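Local coordinates for single-stranded DNA-binding protein WHY1, chloroplastic (Arabidopsis thaliana, PDB 4KOO), which binds single-stranded DNA in chloroplasts and nucleus, keeping the plastid genome stable by preventing illegitimate recombination and modulating telomere length by inhibiting telomerase, at residues L22-R27 and S149-V154; E30-D35 and K40-G45; G76-L81 and C87-D92. All coordinates share one frame; numbering follows the deposited sequence.

Contact 1: residues L22-R27 and S149-V154; sequences LTVDPR and SAFNFV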
ATOM      1  N   LEU A  22      17.452  -2.659 -19.133  1.00 17.73           N
ATOM      2  CA  LEU A  22      17.458  -1.969 -17.840  1.00 18.56           C
ATOM      3  C   LEU A  22      17.159  -2.971 -16.718  1.00 17.67           C
ATOM      4  O   LEU A  22      16.193  -3.709 -16.791  1.00 19.08           O
ATOM      5  CB  LEU A  22      16.372  -0.893 -17.832  1.00 16.04           C
ATOM      6  CG  LEU A  22      16.180  -0.181 -16.498  1.00 17.85           C
ATOM      7  CD1 LEU A  22      17.503   0.483 -16.028  1.00 17.34           C
ATOM      8  CD2 LEU A  22      15.048   0.835 -16.609  1.00 21.37           C
ATOM      9  N   THR A  23      17.997  -2.994 -15.698  1.00 15.52           N
ATOM     10  CA  THR A  23      17.737  -3.761 -14.503  1.00 16.50           C
ATOM     11  C   THR A  23      17.679  -2.808 -13.338  1.00 18.47           C
ATOM     12  O   THR A  23      18.507  -1.909 -13.233  1.00 16.72           O
ATOM     13  CB  THR A  23      18.817  -4.830 -14.259  1.00 18.34           C
ATOM     14  OG1 THR A  23      18.820  -5.745 -15.363  1.00 19.34           O
ATOM     15  CG2 THR A  23      18.542  -5.582 -12.993  1.00 22.63           C
ATOM     16  N   VAL A  24      16.654  -2.960 -12.505  1.00 16.30           N
ATOM     17  CA  VAL A  24      16.511  -2.137 -11.313  1.00 14.53           C
ATOM     18  C   VAL A  24      16.613  -3.003 -10.071  1.00 15.12           C
ATOM     19  O   VAL A  24      15.829  -3.945  -9.920  1.00 15.04           O
ATOM     20  CB  VAL A  24      15.124  -1.446 -11.292  1.00 17.42           C
ATOM     21  CG1 VAL A  24      15.083  -0.440 -10.139  1.00 20.22           C
ATOM     22  CG2 VAL A  24      14.875  -0.774 -12.617  1.00 23.66           C
ATOM     23  N   ASP A  25      17.564  -2.695  -9.198  1.00 15.93           N
ATOM     24  CA  ASP A  25      17.766  -3.447  -7.945  1.00 17.63           C
ATOM     25  C   ASP A  25      17.570  -2.548  -6.769  1.00 13.94           C
ATOM     26  O   ASP A  25      18.171  -1.484  -6.696  1.00 17.19           O
ATOM     27  CB  ASP A  25      19.184  -4.033  -7.825  1.00 20.54           C
ATOM     28  CG  ASP A  25      19.369  -5.302  -8.618  1.00 27.69           C
ATOM     29  OD1 ASP A  25      19.746  -5.209  -9.796  1.00 31.08           O
ATOM     30  OD2 ASP A  25      19.148  -6.395  -8.056  1.00 29.01           O
ATOM     31  N   PRO A  26      16.746  -2.982  -5.808  1.00 12.68           N
ATOM     32  CA  PRO A  26      16.625  -2.289  -4.537  1.00 13.07           C
ATOM     33  C   PRO A  26      17.813  -2.529  -3.619  1.00 16.43           C
ATOM     34  O   PRO A  26      18.362  -3.615  -3.598  1.00 19.64           O
ATOM     35  CB  PRO A  26      15.322  -2.855  -3.963  1.00 16.99           C
ATOM     36  CG  PRO A  26      15.259  -4.278  -4.516  1.00 18.07           C
ATOM     37  CD  PRO A  26      15.903  -4.202  -5.881  1.00 17.74           C
ATOM     38  N   ARG A  27      18.220  -1.502  -2.904  1.00 16.98           N
ATOM     39  CA  ARG A  27      19.291  -1.610  -1.912  1.00 18.84           C
ATOM     40  C   ARG A  27      18.792  -1.164  -0.563  1.00 20.24           C
ATOM     41  O   ARG A  27      18.240  -0.075  -0.384  1.00 14.56           O
ATOM     42  CB  ARG A  27      20.513  -0.788  -2.337  1.00 19.37           C
ATOM     43  CG  ARG A  27      21.094  -1.219  -3.661  1.00 20.72           C
ATOM     44  CD  ARG A  27      21.841  -2.553  -3.523  1.00 30.36           C
ATOM     45  NE  ARG A  27      22.606  -2.860  -4.725  1.00 36.64           N
ATOM     46  CZ  ARG A  27      23.812  -2.355  -4.986  1.00 42.28           C
ATOM     47  NH1 ARG A  27      24.404  -1.534  -4.123  1.00 36.93           N
ATOM     48  NH2 ARG A  27      24.439  -2.683  -6.112  1.00 43.42           N
ATOM     49  N   SER A 149       4.478   1.278  -9.387  1.00 14.06           N
ATOM     50  CA  SER A 149       3.996   0.425  -8.275  1.00 13.19           C
ATOM     51  C   SER A 149       5.121   0.003  -7.350  1.00 14.34           C
ATOM     52  O   SER A 149       5.027   0.135  -6.124  1.00 13.48           O
ATOM     53  CB  SER A 149       3.309  -0.807  -8.838  1.00 15.13           C
ATOM     54  OG  SER A 149       2.998  -1.737  -7.824  1.00 18.66           O
ATOM     55  N   ALA A 150       6.215  -0.483  -7.931  1.00 11.26           N
ATOM     56  CA  ALA A 150       7.349  -0.926  -7.161  1.00 15.87           C
ATOM     57  C   ALA A 150       8.008   0.214  -6.373  1.00 11.67           C
ATOM     58  O   ALA A 150       8.409   0.044  -5.201  1.00 12.45           O
ATOM     59  CB  ALA A 150       8.363  -1.577  -8.094  1.00 15.43           C
ATOM     60  N   PHE A 151       8.115   1.373  -7.019  1.00 11.58           N
ATOM     61  CA  PHE A 151       8.724   2.537  -6.410  1.00 10.53           C
ATOM     62  C   PHE A 151       7.886   3.027  -5.232  1.00 12.69           C
ATOM     63  O   PHE A 151       8.431   3.386  -4.172  1.00 13.02           O
ATOM     64  CB  PHE A 151       8.882   3.666  -7.434  1.00 11.52           C
ATOM     65  CG  PHE A 151       9.878   3.430  -8.522  1.00 13.16           C
ATOM     66  CD1 PHE A 151      10.654   2.296  -8.599  1.00 14.21           C
ATOM     67  CD2 PHE A 151       9.997   4.381  -9.529  1.00 23.07           C
ATOM     68  CE1 PHE A 151      11.531   2.107  -9.645  1.00 20.83           C
ATOM     69  CE2 PHE A 151      10.886   4.221 -10.539  1.00 22.30           C
ATOM     70  CZ  PHE A 151      11.673   3.084 -10.601  1.00 17.45           C
ATOM     71  N   ASN A 152       6.559   3.102  -5.426  1.00 13.45           N
ATOM     72  CA  ASN A 152       5.681   3.489  -4.339  1.00 10.68           C
ATOM     73  C   ASN A 152       5.796   2.486  -3.199  1.00 12.65           C
ATOM     74  O   ASN A 152       5.876   2.867  -2.028  1.00 14.08           O
ATOM     75  CB  ASN A 152       4.229   3.604  -4.787  1.00 14.09           C
ATOM     76  CG  ASN A 152       3.909   4.956  -5.330  1.00 20.09           C
ATOM     77  OD1 ASN A 152       4.131   5.964  -4.665  1.00 19.36           O
ATOM     78  ND2 ASN A 152       3.407   4.999  -6.542  1.00 17.88           N
ATOM     79  N   PHE A 153       5.841   1.205  -3.532  1.00 11.30           N
ATOM     80  CA  PHE A 153       5.910   0.170  -2.503  1.00 11.27           C
ATOM     81  C   PHE A 153       7.180   0.265  -1.668  1.00 11.94           C
ATOM     82  O   PHE A 153       7.135   0.158  -0.430  1.00 13.27           O
ATOM     83  CB  PHE A 153       5.826  -1.210  -3.145  1.00 14.25           C
ATOM     84  CG  PHE A 153       6.137  -2.315  -2.215  1.00 11.38           C
ATOM     85  CD1 PHE A 153       5.157  -2.823  -1.382  1.00 15.52           C
ATOM     86  CD2 PHE A 153       7.395  -2.848  -2.136  1.00 13.91           C
ATOM     87  CE1 PHE A 153       5.433  -3.864  -0.541  1.00 17.16           C
ATOM     88  CE2 PHE A 153       7.672  -3.880  -1.242  1.00 16.78           C
ATOM     89  CZ  PHE A 153       6.680  -4.361  -0.442  1.00 18.17           C
ATOM     90  N   VAL A 154       8.317   0.500  -2.347  1.00 11.95           N
ATOM     91  CA  VAL A 154       9.632   0.379  -1.729  1.00 11.22           C
ATOM     92  C   VAL A 154      10.018   1.608  -0.883  1.00  9.52           C
ATOM     93  O   VAL A 154      10.791   1.515   0.088  1.00 13.61           O
ATOM     94  CB  VAL A 154      10.720   0.080  -2.825  1.00 12.66           C
ATOM     95  CG1 VAL A 154      11.214   1.306  -3.518  1.00 11.39           C
ATOM     96  CG2 VAL A 154      11.845  -0.708  -2.254  1.00 15.63           C
TER

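Contact 2: residues E30-D35 and K40-G45; sequences EFVALD and KLSKDG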
ATOM      1  N   GLU A  30      20.857   1.003   5.680  1.00 20.56           N
ATOM      2  CA  GLU A  30      21.794   0.524   6.701  1.00 23.36           C
ATOM      3  C   GLU A  30      21.407   1.020   8.080  1.00 25.89           C
ATOM      4  O   GLU A  30      20.892   2.135   8.234  1.00 24.66           O
ATOM      5  CB  GLU A  30      23.186   1.002   6.353  1.00 23.81           C
ATOM      6  CG  GLU A  30      23.634   0.571   4.979  1.00 26.67           C
ATOM      7  CD  GLU A  30      25.033   1.038   4.620  1.00 37.33           C
ATOM      8  OE1 GLU A  30      25.616   1.840   5.382  1.00 42.96           O
ATOM      9  OE2 GLU A  30      25.538   0.611   3.564  1.00 46.58           O
ATOM     10  N   PHE A  31      21.633   0.172   9.087  1.00 26.65           N
ATOM     11  CA  PHE A  31      21.403   0.518  10.481  1.00 23.65           C
ATOM     12  C   PHE A  31      22.692   0.278  11.290  1.00 34.53           C
ATOM     13  O   PHE A  31      23.579  -0.463  10.870  1.00 28.97           O
ATOM     14  CB  PHE A  31      20.330  -0.366  11.084  1.00 26.74           C
ATOM     15  CG  PHE A  31      18.959  -0.136  10.530  1.00 30.41           C
ATOM     16  CD1 PHE A  31      18.552  -0.771   9.375  1.00 30.89           C
ATOM     17  CD2 PHE A  31      18.072   0.700  11.177  1.00 28.66           C
ATOM     18  CE1 PHE A  31      17.290  -0.567   8.874  1.00 34.62           C
ATOM     19  CE2 PHE A  31      16.797   0.890  10.684  1.00 26.44           C
ATOM     20  CZ  PHE A  31      16.416   0.270   9.529  1.00 19.64           C
ATOM     21  N   VAL A  32      22.776   0.919  12.441  1.00 32.16           N
ATOM     22  CA  VAL A  32      23.845   0.640  13.398  1.00 39.62           C
ATOM     23  C   VAL A  32      23.219   0.155  14.690  1.00 45.56           C
ATOM     24  O   VAL A  32      22.109   0.558  15.040  1.00 42.59           O
ATOM     25  CB  VAL A  32      24.677   1.888  13.708  1.00 36.24           C
ATOM     26  CG1 VAL A  32      25.324   2.427  12.458  1.00 38.62           C
ATOM     27  CG2 VAL A  32      23.814   2.946  14.369  1.00 47.06           C
ATOM     28  N   ALA A  33      23.926  -0.725  15.392  1.00 51.38           N
ATOM     29  CA  ALA A  33      23.556  -1.088  16.753  1.00 52.38           C
ATOM     30  C   ALA A  33      23.966   0.037  17.695  1.00 54.04           C
ATOM     31  O   ALA A  33      25.004   0.668  17.509  1.00 60.77           O
ATOM     32  CB  ALA A  33      24.231  -2.369  17.145  1.00 58.04           C
ATOM     33  N   LEU A  34      23.141   0.318  18.693  1.00 60.56           N
ATOM     34  CA  LEU A  34      23.506   1.319  19.690  1.00 70.85           C
ATOM     35  C   LEU A  34      23.933   0.599  20.963  1.00 68.62           C
ATOM     36  O   LEU A  34      23.709  -0.606  21.108  1.00 69.73           O
ATOM     37  CB  LEU A  34      22.342   2.279  19.962  1.00 68.46           C
ATOM     38  CG  LEU A  34      22.245   3.490  19.029  1.00 60.25           C
ATOM     39  CD1 LEU A  34      22.403   3.056  17.587  1.00 61.07           C
ATOM     40  CD2 LEU A  34      20.924   4.229  19.217  1.00 52.57           C
ATOM     41  N   ASP A  35      24.556   1.336  21.876  1.00 72.83           N
ATOM     42  CA  ASP A  35      25.000   0.765  23.147  1.00 80.07           C
ATOM     43  C   ASP A  35      23.830   0.096  23.867  1.00 72.39           C
ATOM     44  O   ASP A  35      23.999  -0.937  24.515  1.00 74.15           O
ATOM     45  CB  ASP A  35      25.631   1.852  24.029  1.00 78.76           C
ATOM     46  CG  ASP A  35      26.984   2.321  23.504  1.00 83.66           C
ATOM     47  OD1 ASP A  35      27.731   1.482  22.949  1.00 78.65           O
ATOM     48  OD2 ASP A  35      27.299   3.526  23.643  1.00 77.94           O
ATOM     49  N   LYS A  40      19.723   2.235  15.020  1.00 34.87           N
ATOM     50  CA  LYS A  40      19.419   3.537  14.444  1.00 37.09           C
ATOM     51  C   LYS A  40      19.656   3.499  12.950  1.00 29.97           C
ATOM     52  O   LYS A  40      20.650   2.945  12.485  1.00 30.87           O
ATOM     53  CB  LYS A  40      20.290   4.625  15.066  1.00 37.13           C
ATOM     54  CG  LYS A  40      19.907   6.034  14.669  1.00 39.55           C
ATOM     55  CD  LYS A  40      20.858   7.070  15.273  1.00 52.74           C
ATOM     56  CE  LYS A  40      20.607   8.467  14.737  1.00 51.04           C
ATOM     57  NZ  LYS A  40      19.327   9.046  15.238  1.00 56.58           N
ATOM     58  N   LEU A  41      18.747   4.105  12.187  1.00 31.64           N
ATOM     59  CA  LEU A  41      18.935   4.217  10.757  1.00 24.89           C
ATOM     60  C   LEU A  41      20.168   5.074  10.483  1.00 24.54           C
ATOM     61  O   LEU A  41      20.239   6.185  10.966  1.00 29.00           O
ATOM     62  CB  LEU A  41      17.708   4.893  10.124  1.00 19.69           C
ATOM     63  CG  LEU A  41      17.799   5.198   8.647  1.00 23.09           C
ATOM     64  CD1 LEU A  41      17.853   3.950   7.852  1.00 25.38           C
ATOM     65  CD2 LEU A  41      16.569   6.054   8.268  1.00 26.34           C
ATOM     66  N   SER A  42      21.118   4.568   9.704  1.00 25.96           N
ATOM     67  CA  SER A  42      22.329   5.330   9.377  1.00 30.01           C
ATOM     68  C   SER A  42      22.421   5.753   7.923  1.00 32.26           C
ATOM     69  O   SER A  42      23.062   6.748   7.608  1.00 30.79           O
ATOM     70  CB  SER A  42      23.600   4.545   9.742  1.00 31.86           C
ATOM     71  OG  SER A  42      23.536   3.194   9.323  1.00 30.80           O
ATOM     72  N   LYS A  43      21.788   5.009   7.026  1.00 22.87           N
ATOM     73  CA  LYS A  43      21.796   5.388   5.627  1.00 21.33           C
ATOM     74  C   LYS A  43      20.482   4.943   5.004  1.00 16.44           C
ATOM     75  O   LYS A  43      20.112   3.803   5.193  1.00 19.65           O
ATOM     76  CB  LYS A  43      22.927   4.674   4.924  1.00 27.97           C
ATOM     77  CG  LYS A  43      23.319   5.252   3.616  1.00 32.99           C
ATOM     78  CD  LYS A  43      24.608   4.580   3.111  1.00 51.20           C
ATOM     79  CE  LYS A  43      25.111   5.193   1.810  1.00 57.95           C
ATOM     80  NZ  LYS A  43      24.212   4.934   0.642  1.00 52.96           N
ATOM     81  N   ASP A  44      19.784   5.832   4.305  1.00 19.75           N
ATOM     82  CA  ASP A  44      18.612   5.385   3.505  1.00 18.52           C
ATOM     83  C   ASP A  44      19.006   4.366   2.443  1.00 18.15           C
ATOM     84  O   ASP A  44      20.117   4.365   1.892  1.00 16.47           O
ATOM     85  CB  ASP A  44      17.926   6.569   2.780  1.00 15.85           C
ATOM     86  CG  ASP A  44      17.195   7.512   3.721  1.00 19.97           C
ATOM     87  OD1 ASP A  44      16.998   7.175   4.909  1.00 19.82           O
ATOM     88  OD2 ASP A  44      16.796   8.623   3.242  1.00 22.98           O
ATOM     89  N   GLY A  45      18.067   3.501   2.106  1.00 16.18           N
ATOM     90  CA  GLY A  45      18.169   2.719   0.905  1.00 15.39           C
ATOM     91  C   GLY A  45      18.032   3.560  -0.337  1.00 12.25           C
ATOM     92  O   GLY A  45      17.798   4.772  -0.256  1.00 14.25           O
TER
HETATM   93  O   HOH W   1      24.309   1.559   1.179  1.00 31.84           O
HETATM   94  O   HOH W   2      25.748   2.726   8.083  1.00 42.53           O

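Contact 3: residues G76-L81 and C87-D92; sequences GTLVSL and CEFFHD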
ATOM      1  N   GLY A  76      10.670  10.104  -5.008  1.00 11.34           N
ATOM      2  CA  GLY A  76       9.597  11.027  -4.750  1.00 11.59           C
ATOM      3  C   GLY A  76       9.203  11.825  -5.963  1.00 11.00           C
ATOM      4  O   GLY A  76       8.016  12.003  -6.249  1.00 10.43           O
ATOM      5  N   THR A  77      10.196  12.307  -6.712  1.00 12.39           N
ATOM      6  CA  THR A  77       9.927  12.985  -7.959  1.00 13.99           C
ATOM      7  C   THR A  77       9.173  12.091  -8.910  1.00 15.05           C
ATOM      8  O   THR A  77       8.184  12.515  -9.512  1.00 13.39           O
ATOM      9  CB  THR A  77      11.247  13.442  -8.641  1.00 15.29           C
ATOM     10  OG1 THR A  77      11.878  14.444  -7.842  1.00 14.38           O
ATOM     11  CG2 THR A  77      11.018  13.923 -10.036  1.00 17.83           C
ATOM     12  N   LEU A  78       9.645  10.853  -9.059  1.00 11.33           N
ATOM     13  CA  LEU A  78       9.075   9.921 -10.022  1.00 11.03           C
ATOM     14  C   LEU A  78       7.638   9.530  -9.681  1.00 11.21           C
ATOM     15  O   LEU A  78       6.740   9.487 -10.561  1.00 15.02           O
ATOM     16  CB  LEU A  78       9.975   8.675 -10.139  1.00 10.89           C
ATOM     17  CG  LEU A  78      11.272   8.887 -10.916  1.00 11.66           C
ATOM     18  CD1 LEU A  78      12.285   7.764 -10.774  1.00 16.88           C
ATOM     19  CD2 LEU A  78      10.951   9.099 -12.370  1.00 16.61           C
ATOM     20  N   VAL A  79       7.390   9.255  -8.412  1.00 13.45           N
ATOM     21  CA  VAL A  79       6.042   8.859  -8.027  1.00 11.03           C
ATOM     22  C   VAL A  79       5.021  10.031  -8.083  1.00 14.44           C
ATOM     23  O   VAL A  79       3.821   9.804  -8.095  1.00 15.89           O
ATOM     24  CB  VAL A  79       5.988   8.096  -6.717  1.00 12.03           C
ATOM     25  CG1 VAL A  79       6.849   6.840  -6.776  1.00 16.16           C
ATOM     26  CG2 VAL A  79       6.393   8.938  -5.511  1.00 15.31           C
ATOM     27  N   SER A  80       5.493  11.255  -8.093  1.00 14.27           N
ATOM     28  CA  SER A  80       4.590  12.401  -8.059  1.00 19.10           C
ATOM     29  C   SER A  80       4.488  13.106  -9.399  1.00 17.99           C
ATOM     30  O   SER A  80       3.843  14.148  -9.493  1.00 16.64           O
ATOM     31  CB  SER A  80       4.944  13.397  -6.936  1.00 13.66           C
ATOM     32  OG  SER A  80       6.237  13.922  -7.049  1.00 16.23           O
ATOM     33  N   LEU A  81       5.104  12.545 -10.425  1.00 14.78           N
ATOM     34  CA  LEU A  81       5.073  13.163 -11.746  1.00 17.18           C
ATOM     35  C   LEU A  81       3.663  13.210 -12.300  1.00 25.28           C
ATOM     36  O   LEU A  81       2.853  12.288 -12.100  1.00 20.80           O
ATOM     37  CB  LEU A  81       5.898  12.374 -12.746  1.00 19.67           C
ATOM     38  CG  LEU A  81       7.391  12.451 -12.796  1.00 21.24           C
ATOM     39  CD1 LEU A  81       7.837  11.475 -13.832  1.00 22.75           C
ATOM     40  CD2 LEU A  81       7.910  13.877 -13.090  1.00 21.62           C
ATOM     41  N   CYS A  87      11.172  14.652 -16.367  1.00 16.36           N
ATOM     42  CA  CYS A  87      12.096  14.960 -15.288  1.00 17.14           C
ATOM     43  C   CYS A  87      13.516  14.576 -15.692  1.00 16.88           C
ATOM     44  O   CYS A  87      13.753  13.836 -16.657  1.00 16.08           O
ATOM     45  CB  CYS A  87      11.695  14.344 -13.947  1.00 20.82           C
ATOM     46  SG  CYS A  87      11.698  12.565 -13.823  1.00 21.80           S
ATOM     47  N   GLU A  88      14.452  15.123 -14.949  1.00 16.33           N
ATOM     48  CA  GLU A  88      15.848  14.974 -15.272  1.00 13.70           C
ATOM     49  C   GLU A  88      16.630  15.066 -13.969  1.00 12.92           C
ATOM     50  O   GLU A  88      16.307  15.920 -13.129  1.00 14.61           O
ATOM     51  CB  GLU A  88      16.217  16.099 -16.226  1.00 23.03           C
ATOM     52  CG  GLU A  88      17.569  15.970 -16.836  1.00 28.91           C
ATOM     53  CD  GLU A  88      17.790  17.015 -17.914  1.00 34.90           C
ATOM     54  OE1 GLU A  88      17.217  18.130 -17.798  1.00 32.43           O
ATOM     55  OE2 GLU A  88      18.514  16.696 -18.868  1.00 44.97           O
ATOM     56  N   PHE A  89      17.606  14.176 -13.792  1.00 12.65           N
ATOM     57  CA  PHE A  89      18.440  14.150 -12.621  1.00 12.85           C
ATOM     58  C   PHE A  89      19.912  14.197 -12.987  1.00 15.62           C
ATOM     59  O   PHE A  89      20.356  13.538 -13.954  1.00 14.82           O
ATOM     60  CB  PHE A  89      18.228  12.867 -11.850  1.00 13.30           C
ATOM     61  CG  PHE A  89      16.782  12.575 -11.518  1.00 14.52           C
ATOM     62  CD1 PHE A  89      16.134  13.264 -10.529  1.00 15.16           C
ATOM     63  CD2 PHE A  89      16.094  11.602 -12.208  1.00 21.60           C
ATOM     64  CE1 PHE A  89      14.785  12.981 -10.218  1.00 17.75           C
ATOM     65  CE2 PHE A  89      14.759  11.305 -11.891  1.00 18.82           C
ATOM     66  CZ  PHE A  89      14.131  11.988 -10.876  1.00 19.31           C
ATOM     67  N   PHE A  90      20.653  14.968 -12.198  1.00 14.98           N
ATOM     68  CA  PHE A  90      22.082  15.217 -12.442  1.00 15.25           C
ATOM     69  C   PHE A  90      22.908  14.725 -11.278  1.00 13.33           C
ATOM     70  O   PHE A  90      22.717  15.182 -10.161  1.00 15.76           O
ATOM     71  CB  PHE A  90      22.321  16.740 -12.636  1.00 18.00           C
ATOM     72  CG  PHE A  90      21.443  17.356 -13.652  1.00 20.45           C
ATOM     73  CD1 PHE A  90      21.810  17.383 -14.998  1.00 21.99           C
ATOM     74  CD2 PHE A  90      20.235  17.931 -13.287  1.00 22.59           C
ATOM     75  CE1 PHE A  90      20.992  17.950 -15.940  1.00 20.56           C
ATOM     76  CE2 PHE A  90      19.408  18.499 -14.239  1.00 24.40           C
ATOM     77  CZ  PHE A  90      19.779  18.508 -15.564  1.00 23.52           C
ATOM     78  N   HIS A  91      23.847  13.806 -11.538  1.00 13.85           N
ATOM     79  CA  HIS A  91      24.674  13.216 -10.510  1.00 12.93           C
ATOM     80  C   HIS A  91      26.165  13.363 -10.774  1.00 21.20           C
ATOM     81  O   HIS A  91      26.602  13.269 -11.897  1.00 16.56           O
ATOM     82  CB  HIS A  91      24.413  11.723 -10.402  1.00 18.32           C
ATOM     83  CG  HIS A  91      23.146  11.376  -9.679  1.00 20.27           C
ATOM     84  ND1 HIS A  91      22.806  10.075  -9.381  1.00 20.90           N
ATOM     85  CD2 HIS A  91      22.158  12.151  -9.171  1.00 20.38           C
ATOM     86  CE1 HIS A  91      21.647  10.062  -8.744  1.00 19.80           C
ATOM     87  NE2 HIS A  91      21.231  11.304  -8.599  1.00 17.57           N
ATOM     88  N   ASP A  92      26.915  13.569  -9.705  1.00 19.23           N
ATOM     89  CA  ASP A  92      28.371  13.350  -9.706  1.00 22.07           C
ATOM     90  C   ASP A  92      28.663  12.228  -8.715  1.00 20.12           C
ATOM     91  O   ASP A  92      28.514  12.432  -7.516  1.00 26.83           O
ATOM     92  CB  ASP A  92      29.074  14.630  -9.259  1.00 22.00           C
ATOM     93  CG  ASP A  92      30.592  14.454  -9.110  1.00 23.36           C
ATOM     94  OD1 ASP A  92      31.076  13.302  -9.173  1.00 21.47           O
ATOM     95  OD2 ASP A  92      31.256  15.497  -8.923  1.00 25.86           O
TER

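Contact 1: residues L22-R27 and S149-V154
Strand L22-R27 passes the helical turn S149-V154 at a distance that narrows along the strand, the CA atoms of V24 and F151 lying 10.3 Å apart and those of P26 and V154 8.0 Å. Side chains of different length bridge the two gaps. At the narrower one, V154 turns its CB toward the strand and P26 its CB toward the helix, so that V154 CG2 meets P26 CB at 4.4 Å, methyl against ring methylene. At the wider one V24 contributes its CG1 methyl, and F151 supplies most of the reach. The phenyl group leaves the helix with chi1 -68° and has its plane turned almost onto the CA-CB bond (chi2 -2°), which carries the rim atom CE1 out to the valine. V24 CG1 lies at this edge, near the ring plane and 4.4 Å from CE1, rather than over a face. In the Whirly fold this is the place where helix 141-158 backs onto the antiparallel sheet containing strand 20-33. V24 and P26, two residues apart, project from the same side of the strand; F151 and V154, three apart, lie one helical turn from each other. The four residues are buried and no hydrogen bond links the segments, so the join is apolar and light, with only 90 Å² covered in all. Further packing on F151 comes from L47 of strand 39-53 and from I75, L78 and V79 of helix 72-79. A second subunit adds W161 against P26 and F164 against V154. L22 ends region 17-22, probably required for single-stranded DNA binding, as in relatives.

Contact 2: residues E30-D35 and K40-G45
A classic beta bulge interrupts the hairpin formed by strands 20-33 and 39-53: S42 and K43 together face the single residue E30. The E30 carbonyl oxygen takes both amides of the bulge, S42 N at 2.9 Å and K43 N at 3.2 Å. The two donors approach from the same face of the carbonyl plane, tilted from it by 28° and 35°. E30 N in turn donates to K43 O at 2.9 Å. Beyond the bulge the register is regular. F31 and L41 form an antiparallel non-hydrogen-bonded pair, and V32 and K40 a hydrogen-bonded one, joined by V32 N to K40 O and K40 N to V32 O. The F31 CA hydrogen also points to K40 O, with CA and O 3.2 Å apart.

The F31 and L41 side chains share one face of the hairpin. L41 CD1 sits above the phenyl ring, offset toward its rim, while L41 CB approaches F31 CE2. In the tetramer a third subunit packs on this face, its F9 meeting F31 edge-to-face; separately, the backbone of K40 pairs in parallel with a strand of that subunit, so the sheet runs on across the interface. On the other face V32 and K40 run side by side, and L34 CD1 rests against K40 CB, although L34 is poorly ordered.

E30 and K43 also point the same way on that face. The aliphatic part of the lysine lines the glutamate, K43 CD coming 3.7 Å from E30 OE1, but their charged ends do not touch. One water spans E30 OE2 and, weakly, K43 NZ. A second donates to E30 OE1 at 2.8 Å and bonds to S42 OG at 2.6 Å.

Contact 3: residues G76-L81 and C87-D92
C87, F89 and T77 have the most surface buried where helix 72-79 meets the start of strand 87-91. C87 and F89, two residues apart on the strand, both point at the helix. The thiol of C87 occupies the crowded position between its backbone N and carbonyl carbon (chi1 65°), from which SG reaches L78 CD2 at 3.8 Å. C87 CB is gripped by two methyls, L81 CD2 at 3.9 Å and T77 CG2 at 4.0 Å. F89 comes at T77 from the opposite direction and presents its far rim: T77 CB lies in the ring plane, 3.9 Å from F89 CZ. T77 CG2, swung anti to its own backbone N, touches the same atom at 3.8 Å, and L78 CG lies at the edge as well. The contact is mainly one of carbon and sulfur, with no hydrogen bond between the segments. Within G76-L81, S80 OG donates to G76 O at 2.7 Å. Around this join, V79 packs on N152 of helix 141-158, and L78 on L70 and F89 on F68, both of strand 66-70; strand 103-111, next to 87-91 in the sheet, bonds through its backbone to C87 and F89, while A142 of a third subunit covers T77.

In the fold
The three contacts set core packing beside surface pairing. Contact 1 is buried near the centre of the chain, contact 3 partly buried, and contact 2 lies out on the surface. Both 1 and 3 seat a helix on a strand, each on a different four-stranded sheet, and do so without hydrogen bonds between segments. They also touch each other through side chains of their two helices, which are thus packed together. Contact 2 shares strand 20-33 with contact 1, but its chemistry is mainly backbone bonding, with charged side chains and water on one face and F31 against L41 on the other. Subunit partners differ too: a second copy meets contact 1, a third meets contacts 2 and 3.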